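PT26-6P (Thermococcus sp., PDB 2WB7) is of unknown function, being encoded by a mobile extrachromosomal element of Euryarchaea and built from immunoglobulin-like domains and a helical domain. Local coordinates at residues Tyr255-Phe266 and Ile373-Ile381; Lys301-Thr310 and Leu321-Leu332. All coordinates share one frame; numbering follows the deposited sequence.

Contact 1: Tyr255-Phe266 and Ile373-Ile381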
loop_
_atom_site.group_PDB
_atom_site.type_symbol
_atom_site.label_atom_id
_atom_site.label_comp_id
_atom_site.label_asym_id
_atom_site.label_seq_id
_atom_site.Cartn_x
_atom_site.Cartn_y
_atom_site.Cartn_z
ATOM N N TYR A 255 -0.625 4.640 10.768
ATOM C CA TYR A 255 0.649 4.894 10.102
ATOM C C TYR A 255 0.449 4.885 8.595
ATOM O O TYR A 255 -0.418 4.180 8.080
ATOM C CB TYR A 255 1.714 3.864 10.533
ATOM C CG TYR A 255 2.569 4.325 11.698
ATOM C CD1 TYR A 255 2.178 4.111 13.016
ATOM C CD2 TYR A 255 3.769 4.986 11.474
ATOM C CE1 TYR A 255 2.960 4.543 14.066
ATOM C CE2 TYR A 255 4.553 5.417 12.509
ATOM C CZ TYR A 255 4.152 5.195 13.793
ATOM O OH TYR A 255 4.955 5.638 14.813
ATOM N N GLN A 256 1.228 5.681 7.879
ATOM C CA GLN A 256 1.310 5.462 6.450
ATOM C C GLN A 256 1.942 4.070 6.291
ATOM O O GLN A 256 2.777 3.658 7.115
ATOM C CB GLN A 256 2.164 6.532 5.763
ATOM C CG GLN A 256 1.668 7.968 5.887
ATOM C CD GLN A 256 0.334 8.193 5.213
ATOM O OE1 GLN A 256 -0.020 7.518 4.241
ATOM N NE2 GLN A 256 -0.422 9.157 5.724
ATOM N N ASN A 257 1.532 3.336 5.258
ATOM C CA ASN A 257 2.158 2.061 4.923
ATOM C C ASN A 257 2.755 2.148 3.529
ATOM O O ASN A 257 2.210 2.813 2.665
ATOM C CB ASN A 257 1.131 0.924 4.913
ATOM C CG ASN A 257 0.783 0.422 6.291
ATOM O OD1 ASN A 257 -0.232 0.804 6.858
ATOM N ND2 ASN A 257 1.608 -0.450 6.831
ATOM N N LYS A 258 3.858 1.448 3.305
ATOM C CA LYS A 258 4.370 1.234 1.969
ATOM C C LYS A 258 3.799 -0.106 1.483
ATOM O O LYS A 258 3.871 -1.102 2.192
ATOM C CB LYS A 258 5.889 1.167 2.028
ATOM C CG LYS A 258 6.601 1.600 0.760
ATOM C CD LYS A 258 7.982 0.957 0.660
ATOM C CE LYS A 258 8.599 0.647 2.040
ATOM N NZ LYS A 258 9.917 -0.110 1.940
ATOM N N TYR A 259 3.215 -0.132 0.290
ATOM C CA TYR A 259 2.535 -1.337 -0.196
ATOM C C TYR A 259 3.207 -1.940 -1.414
ATOM O O TYR A 259 3.741 -1.209 -2.237
ATOM C CB TYR A 259 1.099 -1.017 -0.600
ATOM C CG TYR A 259 0.192 -0.558 0.510
ATOM C CD1 TYR A 259 -0.094 0.791 0.675
ATOM C CD2 TYR A 259 -0.403 -1.474 1.369
ATOM C CE1 TYR A 259 -0.936 1.220 1.690
ATOM C CE2 TYR A 259 -1.238 -1.065 2.380
ATOM C CZ TYR A 259 -1.512 0.284 2.533
ATOM O OH TYR A 259 -2.347 0.714 3.540
ATOM N N ALA A 260 3.149 -3.268 -1.534
ATOM C CA ALA A 260 3.483 -3.961 -2.770
ATOM C C ALA A 260 2.525 -5.141 -2.933
ATOM O O ALA A 260 2.089 -5.719 -1.936
ATOM C CB ALA A 260 4.923 -4.448 -2.752
ATOM N N GLY A 261 2.197 -5.509 -4.169
ATOM C CA GLY A 261 1.308 -6.646 -4.381
ATOM C C GLY A 261 -0.094 -6.305 -4.870
ATOM O O GLY A 261 -0.272 -5.398 -5.670
ATOM N N ALA A 262 -1.088 -7.041 -4.379
ATOM C CA ALA A 262 -2.447 -6.945 -4.894
ATOM C C ALA A 262 -3.276 -5.886 -4.168
ATOM O O ALA A 262 -4.340 -6.169 -3.620
ATOM C CB ALA A 262 -3.121 -8.301 -4.808
ATOM N N LEU A 263 -2.801 -4.652 -4.187
ATOM C CA LEU A 263 -3.438 -3.610 -3.398
ATOM C C LEU A 263 -4.861 -3.296 -3.851
ATOM O O LEU A 263 -5.672 -2.820 -3.056
ATOM C CB LEU A 263 -2.593 -2.333 -3.372
ATOM C CG LEU A 263 -3.061 -1.243 -2.403
ATOM C CD1 LEU A 263 -3.004 -1.701 -0.942
ATOM C CD2 LEU A 263 -2.203 0.008 -2.608
ATOM N N SER A 264 -5.163 -3.556 -5.121
ATOM C CA SER A 264 -6.513 -3.338 -5.628
ATOM C C SER A 264 -7.493 -4.367 -5.064
ATOM O O SER A 264 -8.688 -4.111 -4.976
ATOM C CB SER A 264 -6.518 -3.408 -7.146
ATOM O OG SER A 264 -5.741 -2.371 -7.718
ATOM N N ASP A 265 -6.989 -5.536 -4.690
ATOM C CA ASP A 265 -7.860 -6.618 -4.239
ATOM C C ASP A 265 -8.222 -6.503 -2.760
ATOM O O ASP A 265 -9.388 -6.678 -2.389
ATOM C CB ASP A 265 -7.214 -7.974 -4.504
ATOM C CG ASP A 265 -6.879 -8.181 -5.973
ATOM O OD1 ASP A 265 -7.424 -7.425 -6.813
ATOM O OD2 ASP A 265 -6.068 -9.083 -6.284
ATOM N N PHE A 266 -7.221 -6.224 -1.922
ATOM C CA PHE A 266 -7.441 -5.996 -0.498
ATOM C C PHE A 266 -6.372 -5.095 0.094
ATOM O O PHE A 266 -5.345 -4.848 -0.534
ATOM C CB PHE A 266 -7.532 -7.312 0.278
ATOM C CG PHE A 266 -6.269 -8.132 0.262
ATOM C CD1 PHE A 266 -5.465 -8.202 1.377
ATOM C CD2 PHE A 266 -5.897 -8.854 -0.858
ATOM C CE1 PHE A 266 -4.308 -8.971 1.362
ATOM C CE2 PHE A 266 -4.753 -9.619 -0.872
ATOM C CZ PHE A 266 -3.957 -9.682 0.230
ATOM N N ILE A 373 -3.052 -14.432 -4.655
ATOM C CA ILE A 373 -2.628 -13.043 -4.568
ATOM C C ILE A 373 -1.905 -12.807 -3.254
ATOM O O ILE A 373 -2.127 -13.538 -2.271
ATOM C CB ILE A 373 -3.801 -12.077 -4.667
ATOM C CG1 ILE A 373 -4.914 -12.510 -3.720
ATOM C CG2 ILE A 373 -4.304 -12.009 -6.100
ATOM C CD1 ILE A 373 -6.039 -11.532 -3.659
ATOM N N TRP A 374 -1.029 -11.803 -3.239
ATOM C CA TRP A 374 -0.291 -11.467 -2.046
ATOM C C TRP A 374 -0.256 -9.964 -1.850
ATOM O O TRP A 374 -0.373 -9.195 -2.810
ATOM C CB TRP A 374 1.136 -12.016 -2.122
ATOM C CG TRP A 374 1.971 -11.398 -3.202
ATOM C CD1 TRP A 374 2.055 -11.800 -4.495
ATOM C CD2 TRP A 374 2.827 -10.256 -3.077
ATOM N NE1 TRP A 374 2.927 -10.992 -5.183
ATOM C CE2 TRP A 374 3.410 -10.035 -4.337
ATOM C CE3 TRP A 374 3.151 -9.396 -2.022
ATOM C CZ2 TRP A 374 4.298 -8.995 -4.576
ATOM C CZ3 TRP A 374 4.042 -8.359 -2.262
ATOM C CH2 TRP A 374 4.605 -8.172 -3.528
ATOM N N LEU A 375 -0.105 -9.557 -0.592
ATOM C CA LEU A 375 0.105 -8.153 -0.254
ATOM C C LEU A 375 1.222 -8.014 0.779
ATOM O O LEU A 375 1.369 -8.848 1.696
ATOM C CB LEU A 375 -1.172 -7.510 0.279
ATOM C CG LEU A 375 -1.097 -5.992 0.495
ATOM C CD1 LEU A 375 -1.121 -5.265 -0.811
ATOM C CD2 LEU A 375 -2.270 -5.529 1.333
ATOM N N ALA A 376 2.023 -6.972 0.609
ATOM C CA ALA A 376 3.029 -6.626 1.591
ATOM C C ALA A 376 2.770 -5.182 1.965
ATOM O O ALA A 376 2.518 -4.347 1.095
ATOM C CB ALA A 376 4.436 -6.794 1.016
ATOM N N ALA A 377 2.805 -4.892 3.254
ATOM C CA ALA A 377 2.554 -3.537 3.709
ATOM C C ALA A 377 3.483 -3.287 4.864
ATOM O O ALA A 377 3.495 -4.046 5.839
ATOM C CB ALA A 377 1.105 -3.367 4.151
ATOM N N GLU A 378 4.286 -2.238 4.744
ATOM C CA GLU A 378 5.246 -1.916 5.782
ATOM C C GLU A 378 4.908 -0.568 6.428
ATOM O O GLU A 378 4.963 0.472 5.773
ATOM C CB GLU A 378 6.669 -1.935 5.226
ATOM C CG GLU A 378 7.678 -1.305 6.153
ATOM C CD GLU A 378 9.114 -1.402 5.655
ATOM O OE1 GLU A 378 9.345 -1.989 4.579
ATOM O OE2 GLU A 378 10.016 -0.891 6.356
ATOM N N PRO A 379 4.528 -0.595 7.714
ATOM C CA PRO A 379 4.230 0.623 8.455
ATOM C C PRO A 379 5.464 1.489 8.473
ATOM O O PRO A 379 6.547 1.002 8.797
ATOM C CB PRO A 379 3.941 0.114 9.868
ATOM C CG PRO A 379 3.532 -1.300 9.689
ATOM C CD PRO A 379 4.335 -1.804 8.530
HETATM N N MSE A 380 5.317 2.755 8.102
HETATM C CA MSE A 380 6.467 3.634 7.950
HETATM C C MSE A 380 6.941 4.125 9.312
HETATM O O MSE A 380 6.915 5.319 9.607
HETATM C CB MSE A 380 6.097 4.785 7.029
HETATM C CG MSE A 380 5.796 4.329 5.609
HETATM SE SE MSE A 380 7.407 3.702 4.781
HETATM C CE MSE A 380 7.953 5.474 4.279
ATOM N N ILE A 381 7.335 3.185 10.163
ATOM C CA ILE A 381 7.738 3.526 11.513
ATOM C C ILE A 381 9.223 3.828 11.516
ATOM O O ILE A 381 9.902 3.695 10.499
ATOM C CB ILE A 381 7.430 2.392 12.527
ATOM C CG1 ILE A 381 8.066 1.063 12.100
ATOM C CG2 ILE A 381 5.944 2.211 12.698
ATOM C CD1 ILE A 381 9.346 0.674 12.881
#
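Trp374 lays its indole across Gly261, whose CA stands 3.7 Å from the centroid of the six-membered ring and almost on the ring normal, a CH-pi contact. With chi1 at 65° the side chain leaves CB over its own backbone, which brings the indole across the neighbouring strand until CH2 comes 3.8 Å from Ala260 CB. At the other end of the pairing the CG2 methyl of Ile381 sits over one face of the Tyr255 ring, 3.6 Å from its centroid. Between these two contacts, 257-261 and 373-379 run antiparallel as central neighbours in the eight-stranded sheet of the second immunoglobulin-like domain. Ala260 and Ala376 exchange two backbone bonds, and so do Lys258 and Glu378. The side chains of the latter pair lie alongside each other and end in a salt bridge whose hydrogen bond, Lys258 NZ to Glu378 OE1 at 3.3 Å, is weak. Beyond the strand, Phe266 slides past Leu375, CZ meeting Leu375 CB at 3.5 Å, while its CE2 edge meets Ile373 CD1. A second shell fixes the polar ends: Tyr152 and His354 each bond one carboxylate oxygen of Glu378, and Asp132 takes the indole NE1 of Trp374.

Contact 2: Lys301-Thr310 and Leu321-Leu332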
loop_
_atom_site.group_PDB
_atom_site.type_symbol
_atom_site.label_atom_id
_atom_site.label_comp_id
_atom_site.label_asym_id
_atom_site.label_seq_id
_atom_site.Cartn_x
_atom_site.Cartn_y
_atom_site.Cartn_z
ATOM N N LYS A 301 -14.997 -15.440 -4.230
ATOM C CA LYS A 301 -14.646 -15.508 -2.816
ATOM C C LYS A 301 -13.146 -15.268 -2.733
ATOM O O LYS A 301 -12.419 -15.532 -3.682
ATOM C CB LYS A 301 -14.956 -16.891 -2.239
ATOM C CG LYS A 301 -14.116 -17.976 -2.922
ATOM C CD LYS A 301 -13.929 -19.285 -2.112
ATOM C CE LYS A 301 -12.536 -19.923 -2.417
ATOM N NZ LYS A 301 -12.538 -21.424 -2.355
ATOM N N ILE A 302 -12.680 -14.771 -1.597
ATOM C CA ILE A 302 -11.242 -14.612 -1.354
ATOM C C ILE A 302 -10.894 -15.234 0.008
ATOM O O ILE A 302 -11.629 -15.014 0.961
ATOM C CB ILE A 302 -10.892 -13.122 -1.322
ATOM C CG1 ILE A 302 -11.421 -12.433 -2.584
ATOM C CG2 ILE A 302 -9.400 -12.916 -1.149
ATOM C CD1 ILE A 302 -11.194 -10.934 -2.575
ATOM N N SER A 303 -9.794 -15.981 0.121
ATOM C CA SER A 303 -9.470 -16.600 1.417
ATOM C C SER A 303 -8.007 -16.876 1.758
ATOM O O SER A 303 -7.275 -17.381 0.917
ATOM C CB SER A 303 -10.230 -17.906 1.528
ATOM O OG SER A 303 -10.380 -18.448 0.244
ATOM N N ASP A 304 -7.591 -16.432 2.959
ATOM C CA ASP A 304 -6.620 -17.138 3.840
ATOM C C ASP A 304 -5.478 -16.594 4.788
ATOM O O ASP A 304 -5.725 -16.328 5.971
ATOM C CB ASP A 304 -6.156 -18.421 3.224
ATOM C CG ASP A 304 -6.103 -19.488 4.241
ATOM O OD1 ASP A 304 -6.953 -19.365 5.158
ATOM O OD2 ASP A 304 -5.237 -20.394 4.151
ATOM N N GLU A 305 -4.222 -16.540 4.329
ATOM C CA GLU A 305 -3.063 -16.672 5.279
ATOM C C GLU A 305 -2.082 -15.499 5.432
ATOM O O GLU A 305 -1.652 -14.921 4.442
ATOM C CB GLU A 305 -2.267 -17.920 4.931
ATOM C CG GLU A 305 -1.227 -18.309 5.932
ATOM C CD GLU A 305 -0.554 -19.650 5.552
ATOM O OE1 GLU A 305 -0.581 -20.008 4.346
ATOM O OE2 GLU A 305 0.009 -20.342 6.439
ATOM N N TYR A 306 -1.703 -15.186 6.676
ATOM C CA TYR A 306 -0.959 -13.955 6.993
ATOM C C TYR A 306 0.222 -14.176 7.925
ATOM O O TYR A 306 0.257 -15.127 8.711
ATOM C CB TYR A 306 -1.877 -12.924 7.664
ATOM C CG TYR A 306 -2.356 -13.360 9.030
ATOM C CD1 TYR A 306 -1.602 -13.096 10.169
ATOM C CD2 TYR A 306 -3.570 -14.063 9.187
ATOM C CE1 TYR A 306 -2.013 -13.517 11.417
ATOM C CE2 TYR A 306 -4.006 -14.491 10.447
ATOM C CZ TYR A 306 -3.206 -14.209 11.554
ATOM O OH TYR A 306 -3.589 -14.603 12.807
ATOM N N ARG A 307 1.181 -13.258 7.848
ATOM C CA ARG A 307 2.238 -13.142 8.850
ATOM C C ARG A 307 2.587 -11.674 9.102
ATOM O O ARG A 307 2.936 -10.946 8.191
ATOM C CB ARG A 307 3.486 -13.897 8.396
ATOM C CG ARG A 307 4.534 -14.033 9.459
ATOM C CD ARG A 307 5.555 -15.085 9.093
ATOM N NE ARG A 307 6.015 -15.727 10.311
ATOM C CZ ARG A 307 5.821 -17.006 10.614
ATOM N NH1 ARG A 307 5.205 -17.811 9.759
ATOM N NH2 ARG A 307 6.273 -17.483 11.771
ATOM N N PHE A 308 2.490 -11.240 10.346
ATOM C CA PHE A 308 2.942 -9.897 10.714
ATOM C C PHE A 308 4.187 -10.071 11.542
ATOM O O PHE A 308 4.209 -10.925 12.437
ATOM C CB PHE A 308 1.858 -9.158 11.514
ATOM C CG PHE A 308 0.593 -8.939 10.729
ATOM C CD1 PHE A 308 0.510 -7.907 9.792
ATOM C CD2 PHE A 308 -0.477 -9.805 10.862
ATOM C CE1 PHE A 308 -0.623 -7.729 9.033
ATOM C CE2 PHE A 308 -1.618 -9.623 10.101
ATOM C CZ PHE A 308 -1.689 -8.578 9.187
ATOM N N VAL A 309 5.229 -9.299 11.235
ATOM C CA VAL A 309 6.513 -9.442 11.916
ATOM C C VAL A 309 7.153 -8.105 12.249
ATOM O O VAL A 309 6.739 -7.067 11.747
ATOM C CB VAL A 309 7.547 -10.260 11.066
ATOM C CG1 VAL A 309 6.936 -11.587 10.604
ATOM C CG2 VAL A 309 8.054 -9.433 9.892
ATOM N N THR A 310 8.150 -8.134 13.124
ATOM C CA THR A 310 9.124 -7.056 13.185
ATOM C C THR A 310 10.404 -7.725 12.750
ATOM O O THR A 310 10.598 -8.931 13.001
ATOM C CB THR A 310 9.318 -6.468 14.599
ATOM O OG1 THR A 310 9.626 -7.507 15.537
ATOM C CG2 THR A 310 8.087 -5.750 15.043
ATOM N N LEU A 321 14.376 -12.282 11.835
ATOM C CA LEU A 321 13.003 -12.297 12.304
ATOM C C LEU A 321 12.971 -12.056 13.791
ATOM O O LEU A 321 13.665 -12.730 14.533
ATOM C CB LEU A 321 12.385 -13.654 11.998
ATOM C CG LEU A 321 10.939 -13.899 12.414
ATOM C CD1 LEU A 321 10.014 -12.831 11.809
ATOM C CD2 LEU A 321 10.522 -15.305 12.000
ATOM N N ALA A 322 12.185 -11.084 14.236
ATOM C CA ALA A 322 11.983 -10.880 15.666
ATOM C C ALA A 322 10.572 -11.330 16.029
ATOM O O ALA A 322 10.161 -12.421 15.660
ATOM C CB ALA A 322 12.187 -9.429 16.017
ATOM N N ASP A 323 9.824 -10.483 16.721
ATOM C CA ASP A 323 8.436 -10.757 17.073
ATOM C C ASP A 323 7.527 -11.014 15.849
ATOM O O ASP A 323 7.675 -10.374 14.807
ATOM C CB ASP A 323 7.914 -9.599 17.922
ATOM C CG ASP A 323 8.833 -9.279 19.118
ATOM O OD1 ASP A 323 9.536 -10.187 19.632
ATOM O OD2 ASP A 323 8.854 -8.111 19.557
ATOM N N THR A 324 6.604 -11.969 15.961
ATOM C CA THR A 324 5.785 -12.391 14.808
ATOM C C THR A 324 4.442 -12.978 15.219
ATOM O O THR A 324 4.337 -13.652 16.246
ATOM C CB THR A 324 6.487 -13.451 13.942
ATOM O OG1 THR A 324 5.583 -13.908 12.928
ATOM C CG2 THR A 324 6.903 -14.634 14.777
ATOM N N THR A 325 3.417 -12.710 14.413
ATOM C CA THR A 325 2.126 -13.358 14.588
ATOM C C THR A 325 1.695 -13.958 13.254
ATOM O O THR A 325 1.904 -13.340 12.210
ATOM C CB THR A 325 1.054 -12.389 15.150
ATOM O OG1 THR A 325 -0.152 -13.109 15.378
ATOM C CG2 THR A 325 0.757 -11.296 14.201
ATOM N N THR A 326 1.135 -15.165 13.270
ATOM C CA THR A 326 0.786 -15.811 12.021
ATOM C C THR A 326 -0.413 -16.753 12.123
ATOM O O THR A 326 -0.595 -17.448 13.134
ATOM C CB THR A 326 2.016 -16.563 11.441
ATOM O OG1 THR A 326 1.834 -16.814 10.043
ATOM C CG2 THR A 326 2.271 -17.875 12.164
ATOM N N GLY A 327 -1.231 -16.781 11.071
ATOM C CA GLY A 327 -2.348 -17.721 11.013
ATOM C C GLY A 327 -3.193 -17.667 9.751
ATOM O O GLY A 327 -2.709 -17.277 8.676
ATOM N N HIS A 328 -4.465 -18.054 9.899
ATOM C CA HIS A 328 -5.440 -18.117 8.798
ATOM C C HIS A 328 -6.699 -17.306 9.071
ATOM O O HIS A 328 -7.168 -17.244 10.202
ATOM C CB HIS A 328 -5.818 -19.561 8.533
ATOM C CG HIS A 328 -4.714 -20.336 7.907
ATOM N ND1 HIS A 328 -4.419 -20.244 6.565
ATOM C CD2 HIS A 328 -3.787 -21.163 8.443
ATOM C CE1 HIS A 328 -3.375 -21.006 6.294
ATOM N NE2 HIS A 328 -2.974 -21.576 7.417
ATOM N N ILE A 329 -7.251 -16.700 8.029
ATOM C CA ILE A 329 -8.419 -15.843 8.175
ATOM C C ILE A 329 -9.672 -16.582 7.754
ATOM O O ILE A 329 -10.773 -16.283 8.249
ATOM C CB ILE A 329 -8.313 -14.607 7.275
ATOM C CG1 ILE A 329 -7.005 -13.871 7.551
ATOM C CG2 ILE A 329 -9.524 -13.697 7.465
ATOM C CD1 ILE A 329 -6.544 -13.023 6.440
ATOM N N GLY A 330 -9.499 -17.547 6.848
ATOM C CA GLY A 330 -10.632 -18.131 6.138
ATOM C C GLY A 330 -11.082 -17.194 5.019
ATOM O O GLY A 330 -10.262 -16.677 4.264
ATOM N N ASP A 331 -12.379 -16.956 4.909
ATOM C CA ASP A 331 -12.874 -16.063 3.885
ATOM C C ASP A 331 -12.776 -14.662 4.432
ATOM O O ASP A 331 -13.288 -14.409 5.510
ATOM C CB ASP A 331 -14.320 -16.423 3.539
ATOM C CG ASP A 331 -14.445 -17.846 2.970
ATOM O OD1 ASP A 331 -14.032 -18.058 1.800
ATOM O OD2 ASP A 331 -14.936 -18.756 3.688
ATOM N N LEU A 332 -12.087 -13.759 3.732
ATOM C CA LEU A 332 -12.057 -12.374 4.186
ATOM C C LEU A 332 -13.229 -11.611 3.625
ATOM O O LEU A 332 -13.080 -10.693 2.817
ATOM C CB LEU A 332 -10.734 -11.646 3.932
ATOM C CG LEU A 332 -9.865 -11.864 2.704
ATOM C CD1 LEU A 332 -8.766 -10.830 2.734
ATOM C CD2 LEU A 332 -9.267 -13.270 2.693
HETATM O O HOH W 1 10.307 -6.710 17.944
#
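Segments 301-310 and 321-332 belong to the two arms of an antiparallel beta hairpin at one border of the eight-stranded sheet, where 319-331 is the outermost strand, turning a corner at Asp323, and 301-314 lies between it and 350-364. Phe308 and Thr325 form a hydrogen-bonded pair, with Thr325 N 2.8 Å from Phe308 O. Their side chains run alongside each other, the Thr325 CG2 methyl at the edge of the Phe308 ring, which also stacks with Phe286. Tyr306 turns its ring over Gly327: at chi1 66° the ring swings across to the partner strand, and Gly327 N lies 3.2 Å above its plane. Gly327 CA stands 4.0 Å from the Tyr306 ring centroid, a CH-pi contact over the face. Tyr306 O accepts two bonds, from Gly327 N and, at 2.7 Å, from Thr326 OG1. On the face bearing Arg307, Thr326 covers one side of the guanidinium with its CB and CG2, and Arg307 NE makes a weak bond to Thr324 OG1; NH1 reaches Ile142 O. Towards the turn, Leu321 CD1 packs on Val309 CG1 at 3.5 Å, the side chains crossing at about a right angle, and a water joins Thr310 OG1 to Asp323 OD2, which also accepts from His343 N. Near the other end, Asp304 OD2 comes to the edge of the His328 ring and takes a weak hydrogen bond from ND1, and Leu332 CD2 lies 3.9 Å from Ile302 CG2. Between Ser303 and Glu305 the register slips by one residue, a beta bulge within this edge hairpin.

In the fold
The two contacts illustrate how one sheet can be assembled from pairings of very different reach along the chain. Contact 1 joins segments 107 residues apart, and the hairpin of contact 2 falls wholly within that interval, its own ends only 11 residues apart. Their centres are 13 Å apart, and their nearest atoms come to about 4 Å without touching. Strand 350-364 provides the bridge, pairing with 301-314 on one side and 370-379 on the other. Contact 1 is buried near the centre of the chain, whereas contact 2 is partly buried at the sheet border. Contact 1 sets the first and last strands of the sheet side by side in its middle, while contact 2 forms one of its borders.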